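Local atomic coordinates of N-acetyltransferase domain-containing protein (PDB entry 1WWZ), a protein that binds acetyl coenzyme A and is probably an acyltransferase of the GNAT family, its acceptor being unknown. Residues A[62-76]-A[85-97]. Sequence-based numbering, arbitrary orientation.
With ACO (acetyl coenzyme *a), chain C.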
ATOM      1  N   VAL A  62       8.491 -14.370  -1.339  1.00 32.04           N
ATOM      2  CA  VAL A  62       9.137 -14.332  -2.639  1.00 32.90           C
ATOM      3  C   VAL A  62       9.352 -15.808  -2.918  1.00 33.62           C
ATOM      4  O   VAL A  62      10.327 -16.401  -2.458  1.00 33.88           O
ATOM      5  CB  VAL A  62      10.495 -13.611  -2.585  1.00 33.52           C
ATOM      6  CG1 VAL A  62      11.141 -13.624  -3.959  1.00 33.86           C
ATOM      7  CG2 VAL A  62      10.303 -12.183  -2.101  1.00 33.61           C
ATOM      8  N   GLY A  63       8.416 -16.402  -3.648  1.00 34.70           N
ATOM      9  CA  GLY A  63       8.499 -17.820  -3.934  1.00 35.19           C
ATOM     10  C   GLY A  63       7.779 -18.557  -2.820  1.00 36.45           C
ATOM     11  O   GLY A  63       6.673 -18.177  -2.436  1.00 36.28           O
ATOM     12  N   ASP A  64       8.408 -19.597  -2.283  1.00 36.98           N
ATOM     13  CA  ASP A  64       7.804 -20.379  -1.210  1.00 38.57           C
ATOM     14  C   ASP A  64       8.355 -19.992   0.159  1.00 38.14           C
ATOM     15  O   ASP A  64       7.984 -20.587   1.172  1.00 38.14           O
ATOM     16  CB  ASP A  64       8.044 -21.871  -1.449  1.00 40.71           C
ATOM     17  CG  ASP A  64       7.457 -22.352  -2.763  1.00 43.70           C
ATOM     18  OD1 ASP A  64       6.214 -22.352  -2.896  1.00 45.82           O
ATOM     19  OD2 ASP A  64       8.239 -22.726  -3.664  1.00 45.12           O
ATOM     20  N   LYS A  65       9.233 -18.993   0.191  1.00 37.65           N
ATOM     21  CA  LYS A  65       9.835 -18.566   1.450  1.00 37.00           C
ATOM     22  C   LYS A  65       9.322 -17.227   1.951  1.00 35.04           C
ATOM     23  O   LYS A  65       9.081 -16.302   1.172  1.00 34.12           O
ATOM     24  CB  LYS A  65      11.362 -18.488   1.322  1.00 39.90           C
ATOM     25  CG  LYS A  65      11.866 -17.383   0.400  1.00 41.54           C
ATOM     26  CD  LYS A  65      13.393 -17.320   0.371  1.00 44.46           C
ATOM     27  CE  LYS A  65      13.948 -16.294   1.360  1.00 45.65           C
ATOM     28  NZ  LYS A  65      15.109 -16.814   2.146  1.00 46.68           N
ATOM     29  N   ILE A  66       9.156 -17.141   3.266  1.00 32.79           N
ATOM     30  CA  ILE A  66       8.715 -15.915   3.907  1.00 29.64           C
ATOM     31  C   ILE A  66       9.973 -15.068   4.053  1.00 28.23           C
ATOM     32  O   ILE A  66      10.996 -15.557   4.533  1.00 28.83           O
ATOM     33  CB  ILE A  66       8.135 -16.202   5.302  1.00 29.90           C
ATOM     34  CG1 ILE A  66       6.845 -17.014   5.167  1.00 30.51           C
ATOM     35  CG2 ILE A  66       7.904 -14.896   6.048  1.00 29.44           C
ATOM     36  CD1 ILE A  66       6.225 -17.408   6.494  1.00 30.31           C
ATOM     37  N   VAL A  67       9.912 -13.810   3.631  1.00 24.77           N
ATOM     38  CA  VAL A  67      11.079 -12.941   3.723  1.00 23.57           C
ATOM     39  C   VAL A  67      10.840 -11.766   4.657  1.00 21.40           C
ATOM     40  O   VAL A  67      11.736 -10.959   4.890  1.00 20.80           O
ATOM     41  CB  VAL A  67      11.487 -12.397   2.337  1.00 23.96           C
ATOM     42  CG1 VAL A  67      11.741 -13.553   1.383  1.00 23.76           C
ATOM     43  CG2 VAL A  67      10.411 -11.477   1.796  1.00 23.18           C
ATOM     44  N   GLY A  68       9.625 -11.674   5.185  1.00 18.89           N
ATOM     45  CA  GLY A  68       9.301 -10.590   6.091  1.00 16.91           C
ATOM     46  C   GLY A  68       7.890 -10.744   6.620  1.00 17.05           C
ATOM     47  O   GLY A  68       7.099 -11.501   6.061  1.00 16.43           O
ATOM     48  N   PHE A  69       7.574 -10.050   7.707  1.00 16.01           N
ATOM     49  CA  PHE A  69       6.232 -10.128   8.256  1.00 16.11           C
ATOM     50  C   PHE A  69       5.913  -8.959   9.162  1.00 14.74           C
ATOM     51  O   PHE A  69       6.803  -8.240   9.617  1.00 14.66           O
ATOM     52  CB  PHE A  69       6.014 -11.474   8.984  1.00 16.53           C
ATOM     53  CG  PHE A  69       6.785 -11.629  10.270  1.00 17.90           C
ATOM     54  CD1 PHE A  69       6.206 -11.294  11.490  1.00 19.85           C
ATOM     55  CD2 PHE A  69       8.074 -12.163  10.268  1.00 20.11           C
ATOM     56  CE1 PHE A  69       6.892 -11.495  12.693  1.00 18.92           C
ATOM     57  CE2 PHE A  69       8.771 -12.369  11.463  1.00 19.43           C
ATOM     58  CZ  PHE A  69       8.180 -12.034  12.678  1.00 20.61           C
ATOM     59  N   ILE A  70       4.625  -8.750   9.388  1.00 15.07           N
ATOM     60  CA  ILE A  70       4.173  -7.672  10.249  1.00 15.01           C
ATOM     61  C   ILE A  70       2.967  -8.208  11.004  1.00 14.23           C
ATOM     62  O   ILE A  70       2.162  -8.961  10.451  1.00 15.74           O
ATOM     63  CB  ILE A  70       3.823  -6.397   9.421  1.00 14.52           C
ATOM     64  CG1 ILE A  70       3.515  -5.232  10.362  1.00 13.81           C
ATOM     65  CG2 ILE A  70       2.660  -6.673   8.468  1.00 14.35           C
ATOM     66  CD1 ILE A  70       3.476  -3.871   9.654  1.00 17.03           C
ATOM     67  N   VAL A  71       2.868  -7.847  12.276  1.00 13.86           N
ATOM     68  CA  VAL A  71       1.778  -8.307  13.127  1.00 15.05           C
ATOM     69  C   VAL A  71       0.895  -7.122  13.469  1.00 13.77           C
ATOM     70  O   VAL A  71       1.322  -6.213  14.173  1.00 14.01           O
ATOM     71  CB  VAL A  71       2.337  -8.931  14.418  1.00 15.81           C
ATOM     72  CG1 VAL A  71       1.200  -9.403  15.315  1.00 16.64           C
ATOM     73  CG2 VAL A  71       3.258 -10.093  14.059  1.00 16.19           C
ATOM     74  N   CYS A  72      -0.332  -7.152  12.956  1.00 14.92           N
ATOM     75  CA  CYS A  72      -1.299  -6.073  13.146  1.00 15.58           C
ATOM     76  C   CYS A  72      -2.426  -6.499  14.083  1.00 15.86           C
ATOM     77  O   CYS A  72      -3.117  -7.480  13.821  1.00 18.18           O
ATOM     78  CB  CYS A  72      -1.872  -5.679  11.787  1.00 15.97           C
ATOM     79  SG  CYS A  72      -0.614  -5.619  10.478  1.00 19.64           S
ATOM     80  N   ASP A  73      -2.611  -5.751  15.163  1.00 15.13           N
ATOM     81  CA  ASP A  73      -3.636  -6.061  16.158  1.00 15.84           C
ATOM     82  C   ASP A  73      -4.770  -5.039  16.114  1.00 15.58           C
ATOM     83  O   ASP A  73      -4.582  -3.892  16.503  1.00 15.79           O
ATOM     84  CB  ASP A  73      -3.005  -6.052  17.553  1.00 16.54           C
ATOM     85  CG  ASP A  73      -3.867  -6.742  18.595  1.00 18.75           C
ATOM     86  OD1 ASP A  73      -5.105  -6.762  18.432  1.00 18.78           O
ATOM     87  OD2 ASP A  73      -3.299  -7.252  19.584  1.00 17.05           O
ATOM     88  N   LYS A  74      -5.948  -5.460  15.661  1.00 16.56           N
ATOM     89  CA  LYS A  74      -7.090  -4.551  15.580  1.00 17.23           C
ATOM     90  C   LYS A  74      -7.781  -4.408  16.934  1.00 17.86           C
ATOM     91  O   LYS A  74      -8.703  -3.608  17.083  1.00 18.33           O
ATOM     92  CB  LYS A  74      -8.103  -5.067  14.551  1.00 17.87           C
ATOM     93  CG  LYS A  74      -8.768  -6.382  14.946  1.00 22.14           C
ATOM     94  CD  LYS A  74      -9.808  -6.817  13.923  1.00 22.62           C
ATOM     95  CE  LYS A  74     -10.631  -7.998  14.430  1.00 25.92           C
ATOM     96  NZ  LYS A  74      -9.801  -9.209  14.709  1.00 28.58           N
ATOM     97  N   ASP A  75      -7.325  -5.175  17.918  1.00 17.06           N
ATOM     98  CA  ASP A  75      -7.940  -5.152  19.239  1.00 18.47           C
ATOM     99  C   ASP A  75      -6.943  -4.943  20.377  1.00 17.99           C
ATOM    100  O   ASP A  75      -6.821  -5.777  21.274  1.00 17.00           O
ATOM    101  CB  ASP A  75      -8.719  -6.458  19.435  1.00 20.51           C
ATOM    102  CG  ASP A  75      -9.443  -6.518  20.763  1.00 22.79           C
ATOM    103  OD1 ASP A  75     -10.047  -5.501  21.159  1.00 20.99           O
ATOM    104  OD2 ASP A  75      -9.418  -7.595  21.399  1.00 22.45           O
ATOM    105  N   TRP A  76      -6.245  -3.812  20.351  1.00 17.89           N
ATOM    106  CA  TRP A  76      -5.257  -3.516  21.379  1.00 17.91           C
ATOM    107  C   TRP A  76      -5.678  -2.384  22.309  1.00 18.06           C
ATOM    108  O   TRP A  76      -6.008  -1.284  21.866  1.00 21.31           O
ATOM    109  CB  TRP A  76      -3.920  -3.156  20.729  1.00 16.86           C
ATOM    110  CG  TRP A  76      -2.811  -3.058  21.715  1.00 17.55           C
ATOM    111  CD1 TRP A  76      -2.179  -1.924  22.138  1.00 17.18           C
ATOM    112  CD2 TRP A  76      -2.210  -4.145  22.429  1.00 16.68           C
ATOM    113  NE1 TRP A  76      -1.221  -2.237  23.073  1.00 17.82           N
ATOM    114  CE2 TRP A  76      -1.221  -3.595  23.270  1.00 18.83           C
ATOM    115  CE3 TRP A  76      -2.416  -5.531  22.441  1.00 19.34           C
ATOM    116  CZ2 TRP A  76      -0.430  -4.384  24.117  1.00 19.57           C
ATOM    117  CZ3 TRP A  76      -1.631  -6.318  23.284  1.00 18.72           C
ATOM    118  CH2 TRP A  76      -0.653  -5.737  24.109  1.00 18.14           C
ATOM    119  N   VAL A  85      -7.286   0.448  20.445  1.00 18.09           N
ATOM    120  CA  VAL A  85      -6.656   1.042  19.271  1.00 17.84           C
ATOM    121  C   VAL A  85      -6.011  -0.066  18.454  1.00 17.15           C
ATOM    122  O   VAL A  85      -6.027  -1.234  18.850  1.00 16.06           O
ATOM    123  CB  VAL A  85      -5.546   2.065  19.658  1.00 18.95           C
ATOM    124  CG1 VAL A  85      -6.130   3.190  20.491  1.00 21.22           C
ATOM    125  CG2 VAL A  85      -4.420   1.360  20.409  1.00 21.26           C
ATOM    126  N   GLY A  86      -5.460   0.300  17.302  1.00 16.18           N
ATOM    127  CA  GLY A  86      -4.785  -0.681  16.478  1.00 15.39           C
ATOM    128  C   GLY A  86      -3.341  -0.660  16.931  1.00 14.85           C
ATOM    129  O   GLY A  86      -2.874   0.346  17.465  1.00 15.14           O
ATOM    130  N   ALA A  87      -2.633  -1.766  16.748  1.00 14.79           N
ATOM    131  CA  ALA A  87      -1.239  -1.815  17.155  1.00 15.30           C
ATOM    132  C   ALA A  87      -0.425  -2.666  16.207  1.00 14.95           C
ATOM    133  O   ALA A  87      -0.961  -3.542  15.540  1.00 15.15           O
ATOM    134  CB  ALA A  87      -1.126  -2.383  18.576  1.00 17.16           C
ATOM    135  N   ILE A  88       0.871  -2.375  16.134  1.00 14.50           N
ATOM    136  CA  ILE A  88       1.803  -3.151  15.332  1.00 14.78           C
ATOM    137  C   ILE A  88       2.699  -3.775  16.395  1.00 14.77           C
ATOM    138  O   ILE A  88       3.428  -3.061  17.077  1.00 15.51           O
ATOM    139  CB  ILE A  88       2.664  -2.262  14.398  1.00 15.18           C
ATOM    140  CG1 ILE A  88       1.762  -1.487  13.429  1.00 15.08           C
ATOM    141  CG2 ILE A  88       3.649  -3.137  13.620  1.00 16.58           C
ATOM    142  CD1 ILE A  88       2.508  -0.569  12.452  1.00 15.72           C
ATOM    143  N   HIS A  89       2.624  -5.095  16.556  1.00 14.89           N
ATOM    144  CA  HIS A  89       3.424  -5.782  17.569  1.00 14.66           C
ATOM    145  C   HIS A  89       4.819  -6.159  17.099  1.00 14.79           C
ATOM    146  O   HIS A  89       5.748  -6.222  17.900  1.00 16.02           O
ATOM    147  CB  HIS A  89       2.716  -7.051  18.044  1.00 14.12           C
ATOM    148  CG  HIS A  89       1.471  -6.789  18.829  1.00 15.59           C
ATOM    149  ND1 HIS A  89       1.450  -5.971  19.936  1.00 17.93           N
ATOM    150  CD2 HIS A  89       0.210  -7.265  18.686  1.00 15.87           C
ATOM    151  CE1 HIS A  89       0.229  -5.953  20.443  1.00 16.73           C
ATOM    152  NE2 HIS A  89      -0.542  -6.730  19.704  1.00 16.49           N
ATOM    153  N   GLU A  90       4.954  -6.429  15.808  1.00 14.89           N
ATOM    154  CA  GLU A  90       6.242  -6.808  15.251  1.00 15.42           C
ATOM    155  C   GLU A  90       6.265  -6.450  13.774  1.00 15.24           C
ATOM    156  O   GLU A  90       5.225  -6.394  13.128  1.00 13.48           O
ATOM    157  CB  GLU A  90       6.488  -8.305  15.442  1.00 16.26           C
ATOM    158  CG  GLU A  90       7.918  -8.697  15.122  1.00 18.02           C
ATOM    159  CD  GLU A  90       8.915  -7.772  15.792  1.00 18.77           C
ATOM    160  OE1 GLU A  90       9.104  -7.891  17.020  1.00 19.53           O
ATOM    161  OE2 GLU A  90       9.494  -6.910  15.094  1.00 19.19           O
ATOM    162  N   PHE A  91       7.460  -6.217  13.245  1.00 14.97           N
ATOM    163  CA  PHE A  91       7.610  -5.812  11.854  1.00 14.22           C
ATOM    164  C   PHE A  91       9.073  -6.034  11.501  1.00 15.47           C
ATOM    165  O   PHE A  91       9.949  -5.336  12.007  1.00 16.12           O
ATOM    166  CB  PHE A  91       7.230  -4.332  11.758  1.00 14.43           C
ATOM    167  CG  PHE A  91       7.384  -3.732  10.393  1.00 14.16           C
ATOM    168  CD1 PHE A  91       7.252  -4.503   9.244  1.00 12.67           C
ATOM    169  CD2 PHE A  91       7.591  -2.361  10.263  1.00 15.89           C
ATOM    170  CE1 PHE A  91       7.320  -3.915   7.982  1.00 11.71           C
ATOM    171  CE2 PHE A  91       7.661  -1.763   9.003  1.00 16.23           C
ATOM    172  CZ  PHE A  91       7.524  -2.542   7.864  1.00 15.67           C
ATOM    173  N   VAL A  92       9.344  -7.007  10.640  1.00 14.81           N
ATOM    174  CA  VAL A  92      10.729  -7.290  10.297  1.00 15.74           C
ATOM    175  C   VAL A  92      10.882  -7.957   8.939  1.00 15.68           C
ATOM    176  O   VAL A  92      10.038  -8.744   8.511  1.00 15.87           O
ATOM    177  CB  VAL A  92      11.378  -8.180  11.391  1.00 16.15           C
ATOM    178  CG1 VAL A  92      10.595  -9.476  11.540  1.00 18.58           C
ATOM    179  CG2 VAL A  92      12.836  -8.470  11.053  1.00 17.20           C
ATOM    180  N   VAL A  93      11.973  -7.624   8.265  1.00 16.48           N
ATOM    181  CA  VAL A  93      12.265  -8.181   6.956  1.00 18.19           C
ATOM    182  C   VAL A  93      13.669  -8.775   6.973  1.00 17.86           C
ATOM    183  O   VAL A  93      14.579  -8.198   7.562  1.00 18.14           O
ATOM    184  CB  VAL A  93      12.188  -7.091   5.870  1.00 17.79           C
ATOM    185  CG1 VAL A  93      12.673  -7.643   4.539  1.00 19.14           C
ATOM    186  CG2 VAL A  93      10.757  -6.586   5.747  1.00 17.30           C
ATOM    187  N   ASP A  94      13.828  -9.936   6.346  1.00 19.34           N
ATOM    188  CA  ASP A  94      15.127 -10.598   6.264  1.00 23.04           C
ATOM    189  C   ASP A  94      16.169  -9.576   5.826  1.00 23.75           C
ATOM    190  O   ASP A  94      15.942  -8.811   4.891  1.00 23.04           O
ATOM    191  CB  ASP A  94      15.060 -11.743   5.255  1.00 25.54           C
ATOM    192  CG  ASP A  94      16.377 -12.480   5.116  1.00 29.27           C
ATOM    193  OD1 ASP A  94      17.366 -11.865   4.667  1.00 32.08           O
ATOM    194  OD2 ASP A  94      16.420 -13.676   5.461  1.00 32.49           O
ATOM    195  N   LYS A  95      17.310  -9.560   6.507  1.00 24.72           N
ATOM    196  CA  LYS A  95      18.373  -8.611   6.197  1.00 25.91           C
ATOM    197  C   LYS A  95      18.722  -8.576   4.711  1.00 26.53           C
ATOM    198  O   LYS A  95      18.907  -7.504   4.133  1.00 24.93           O
ATOM    199  CB  LYS A  95      19.623  -8.946   7.017  1.00 27.62           C
ATOM    200  CG  LYS A  95      20.805  -8.010   6.796  1.00 31.31           C
ATOM    201  CD  LYS A  95      20.453  -6.551   7.075  1.00 34.01           C
ATOM    202  CE  LYS A  95      20.026  -6.321   8.521  1.00 35.92           C
ATOM    203  NZ  LYS A  95      21.097  -6.660   9.501  1.00 37.92           N
ATOM    204  N   LYS A  96      18.808  -9.751   4.099  1.00 26.79           N
ATOM    205  CA  LYS A  96      19.150  -9.856   2.686  1.00 28.74           C
ATOM    206  C   LYS A  96      18.085  -9.269   1.767  1.00 29.39           C
ATOM    207  O   LYS A  96      18.366  -8.940   0.613  1.00 29.84           O
ATOM    208  CB  LYS A  96      19.385 -11.319   2.314  1.00 30.06           C
ATOM    209  CG  LYS A  96      20.512 -11.979   3.091  1.00 32.41           C
ATOM    210  CD  LYS A  96      20.730 -13.411   2.637  1.00 34.71           C
ATOM    211  CE  LYS A  96      21.892 -14.055   3.377  1.00 35.92           C
ATOM    212  NZ  LYS A  96      22.187 -15.423   2.859  1.00 38.95           N
ATOM    213  N   PHE A  97      16.866  -9.133   2.278  1.00 27.64           N
ATOM    214  CA  PHE A  97      15.766  -8.601   1.482  1.00 27.28           C
ATOM    215  C   PHE A  97      15.361  -7.179   1.841  1.00 26.56           C
ATOM    216  O   PHE A  97      14.399  -6.653   1.291  1.00 26.79           O
ATOM    217  CB  PHE A  97      14.558  -9.526   1.604  1.00 27.73           C
ATOM    218  CG  PHE A  97      14.729 -10.831   0.890  1.00 28.94           C
ATOM    219  CD1 PHE A  97      14.294 -10.979  -0.422  1.00 29.16           C
ATOM    220  CD2 PHE A  97      15.356 -11.901   1.516  1.00 29.13           C
ATOM    221  CE1 PHE A  97      14.482 -12.178  -1.103  1.00 29.45           C
ATOM    222  CE2 PHE A  97      15.551 -13.107   0.845  1.00 30.69           C
ATOM    223  CZ  PHE A  97      15.114 -13.245  -0.467  1.00 30.31           C
TER
HETATM  224  N1A ACO C1001      17.688   4.328   7.282  1.00 47.04           N
HETATM  225  C2A ACO C1001      16.928   5.298   6.769  1.00 46.29           C
HETATM  226  N3A ACO C1001      15.667   5.155   6.263  1.00 46.43           N
HETATM  227  C4A ACO C1001      15.201   3.832   6.321  1.00 46.35           C
HETATM  228  C5A ACO C1001      15.928   2.774   6.828  1.00 46.76           C
HETATM  229  C6A ACO C1001      17.262   3.059   7.335  1.00 46.92           C
HETATM  230  N6A ACO C1001      18.052   2.101   7.830  1.00 47.41           N
HETATM  231  N7A ACO C1001      15.195   1.596   6.733  1.00 46.48           N
HETATM  232  C8A ACO C1001      14.066   1.965   6.193  1.00 46.23           C
HETATM  233  N9A ACO C1001      13.986   3.327   5.912  1.00 45.20           N
HETATM  234  C1B ACO C1001      12.902   4.087   5.314  1.00 44.31           C
HETATM  235  C2B ACO C1001      13.213   4.656   3.919  1.00 44.05           C
HETATM  236  O2B ACO C1001      12.401   5.836   3.757  1.00 43.93           O
HETATM  237  C3B ACO C1001      12.889   3.454   2.991  1.00 43.32           C
HETATM  238  O3B ACO C1001      12.543   4.012   1.708  1.00 44.49           O
HETATM  239  P3B ACO C1001      13.546   4.274   0.478  1.00 45.57           P
HETATM  240  O7A ACO C1001      14.521   5.274   1.020  1.00 44.86           O
HETATM  241  O8A ACO C1001      12.711   4.827  -0.578  1.00 46.32           O
HETATM  242  O9A ACO C1001      14.153   2.968   0.137  1.00 45.29           O
HETATM  243  C4B ACO C1001      11.683   2.847   3.656  1.00 41.68           C
HETATM  244  O4B ACO C1001      11.768   3.308   5.034  1.00 43.34           O
HETATM  245  C5B ACO C1001      11.692   1.338   3.773  1.00 37.98           C
HETATM  246  O5B ACO C1001      12.066   0.665   2.583  1.00 31.93           O
HETATM  247  P1A ACO C1001      11.906  -0.915   2.524  1.00 27.94           P
HETATM  248  O1A ACO C1001      12.875  -1.417   1.550  1.00 27.26           O
HETATM  249  O2A ACO C1001      10.444  -1.231   2.277  1.00 29.75           O
HETATM  250  O3A ACO C1001      12.497  -1.316   4.001  1.00 29.32           O
HETATM  251  P2A ACO C1001      12.616  -2.731   4.613  1.00 24.55           P
HETATM  252  O4A ACO C1001      14.046  -2.850   4.957  1.00 28.82           O
HETATM  253  O5A ACO C1001      12.048  -3.694   3.631  1.00 23.23           O
HETATM  254  O6A ACO C1001      11.734  -2.737   5.896  1.00 24.11           O
HETATM  255  CBP ACO C1001      12.131  -2.662   8.362  1.00 21.66           C
HETATM  256  CCP ACO C1001      11.963  -1.865   7.090  1.00 22.69           C
HETATM  257  CDP ACO C1001      12.247  -1.621   9.526  1.00 21.28           C
HETATM  258  CEP ACO C1001      10.919  -3.599   8.562  1.00 20.22           C
HETATM  259  CAP ACO C1001      13.444  -3.524   8.221  1.00 19.66           C
HETATM  260  OAP ACO C1001      14.561  -2.651   8.072  1.00 20.02           O
HETATM  261  C9P ACO C1001      13.766  -4.459   9.416  1.00 17.98           C
HETATM  262  O9P ACO C1001      13.384  -5.621   9.440  1.00 16.89           O
HETATM  263  N8P ACO C1001      14.489  -3.910  10.444  1.00 19.22           N
HETATM  264  C7P ACO C1001      14.883  -4.645  11.672  1.00 19.67           C
HETATM  265  C6P ACO C1001      13.715  -4.925  12.639  1.00 22.22           C
HETATM  266  C5P ACO C1001      13.049  -3.661  13.125  1.00 24.16           C
HETATM  267  O5P ACO C1001      13.731  -2.689  13.541  1.00 24.75           O
HETATM  268  N4P ACO C1001      11.727  -3.593  13.123  1.00 25.13           N
HETATM  269  C3P ACO C1001      10.743  -2.579  13.517  1.00 27.64           C
HETATM  270  C2P ACO C1001      10.613  -2.731  15.036  1.00 30.76           C
HETATM  271  S1P ACO C1001       9.324  -1.493  15.604  1.00 34.17           S
HETATM  272  C   ACO C1001       8.097  -2.404  15.694  1.00 35.60           C
HETATM  273  O   ACO C1001       8.000  -3.694  15.441  1.00 37.41           O
HETATM  274  CH3 ACO C1001       6.548  -2.044  16.129  1.00 34.99           C
HETATM  275  O   HOH W   1      17.704 -15.341   3.271  1.00 45.44           O
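H89 turns the edge of its imidazole to one face of the W76 indole, CE1 standing 3.3 Å from W76 CE3 with the planes at 79°, a T-shaped pair. In the plane of that imidazole, NE2 donates to the anti lone pair of D73 OD2 (2.8 Å, 162° at the hydrogen); OD1 accepts from the backbone N of D75, an Asx turn. With CG of W76 anti to the backbone N (chi1 -171°), the indole lies across A87 CB and reaches H89; an alanine here would probably cost the imidazole one of its two aromatic neighbours, W48 remaining. The F91 ring is sandwiched between I70 CD1 on one face and CEP of acetyl-CoA on the other, while F69 O sits at its edge. V67 CG1 stands over the centre of the F97 ring, 3.7 Å from its centroid, and V92 CG1 lies over F69, 3.4 Å from CE2.

Antiparallel backbone bonds join strands 65-78 and 83-93 as a hairpin, with a beta bulge between D73 and W76. H89 and E90 both face V71, a second bulge, which leaves buried E90 N without a partner in the model. Pointing away from strand 65-78, F91 O accepts from N4P of acetyl-CoA (2.7 Å) and V93 N donates to O9P (2.7 Å). The pantetheine thus binds like an added strand, as in other GNAT proteins, one amide N-H and one carbonyl met by main-chain atoms.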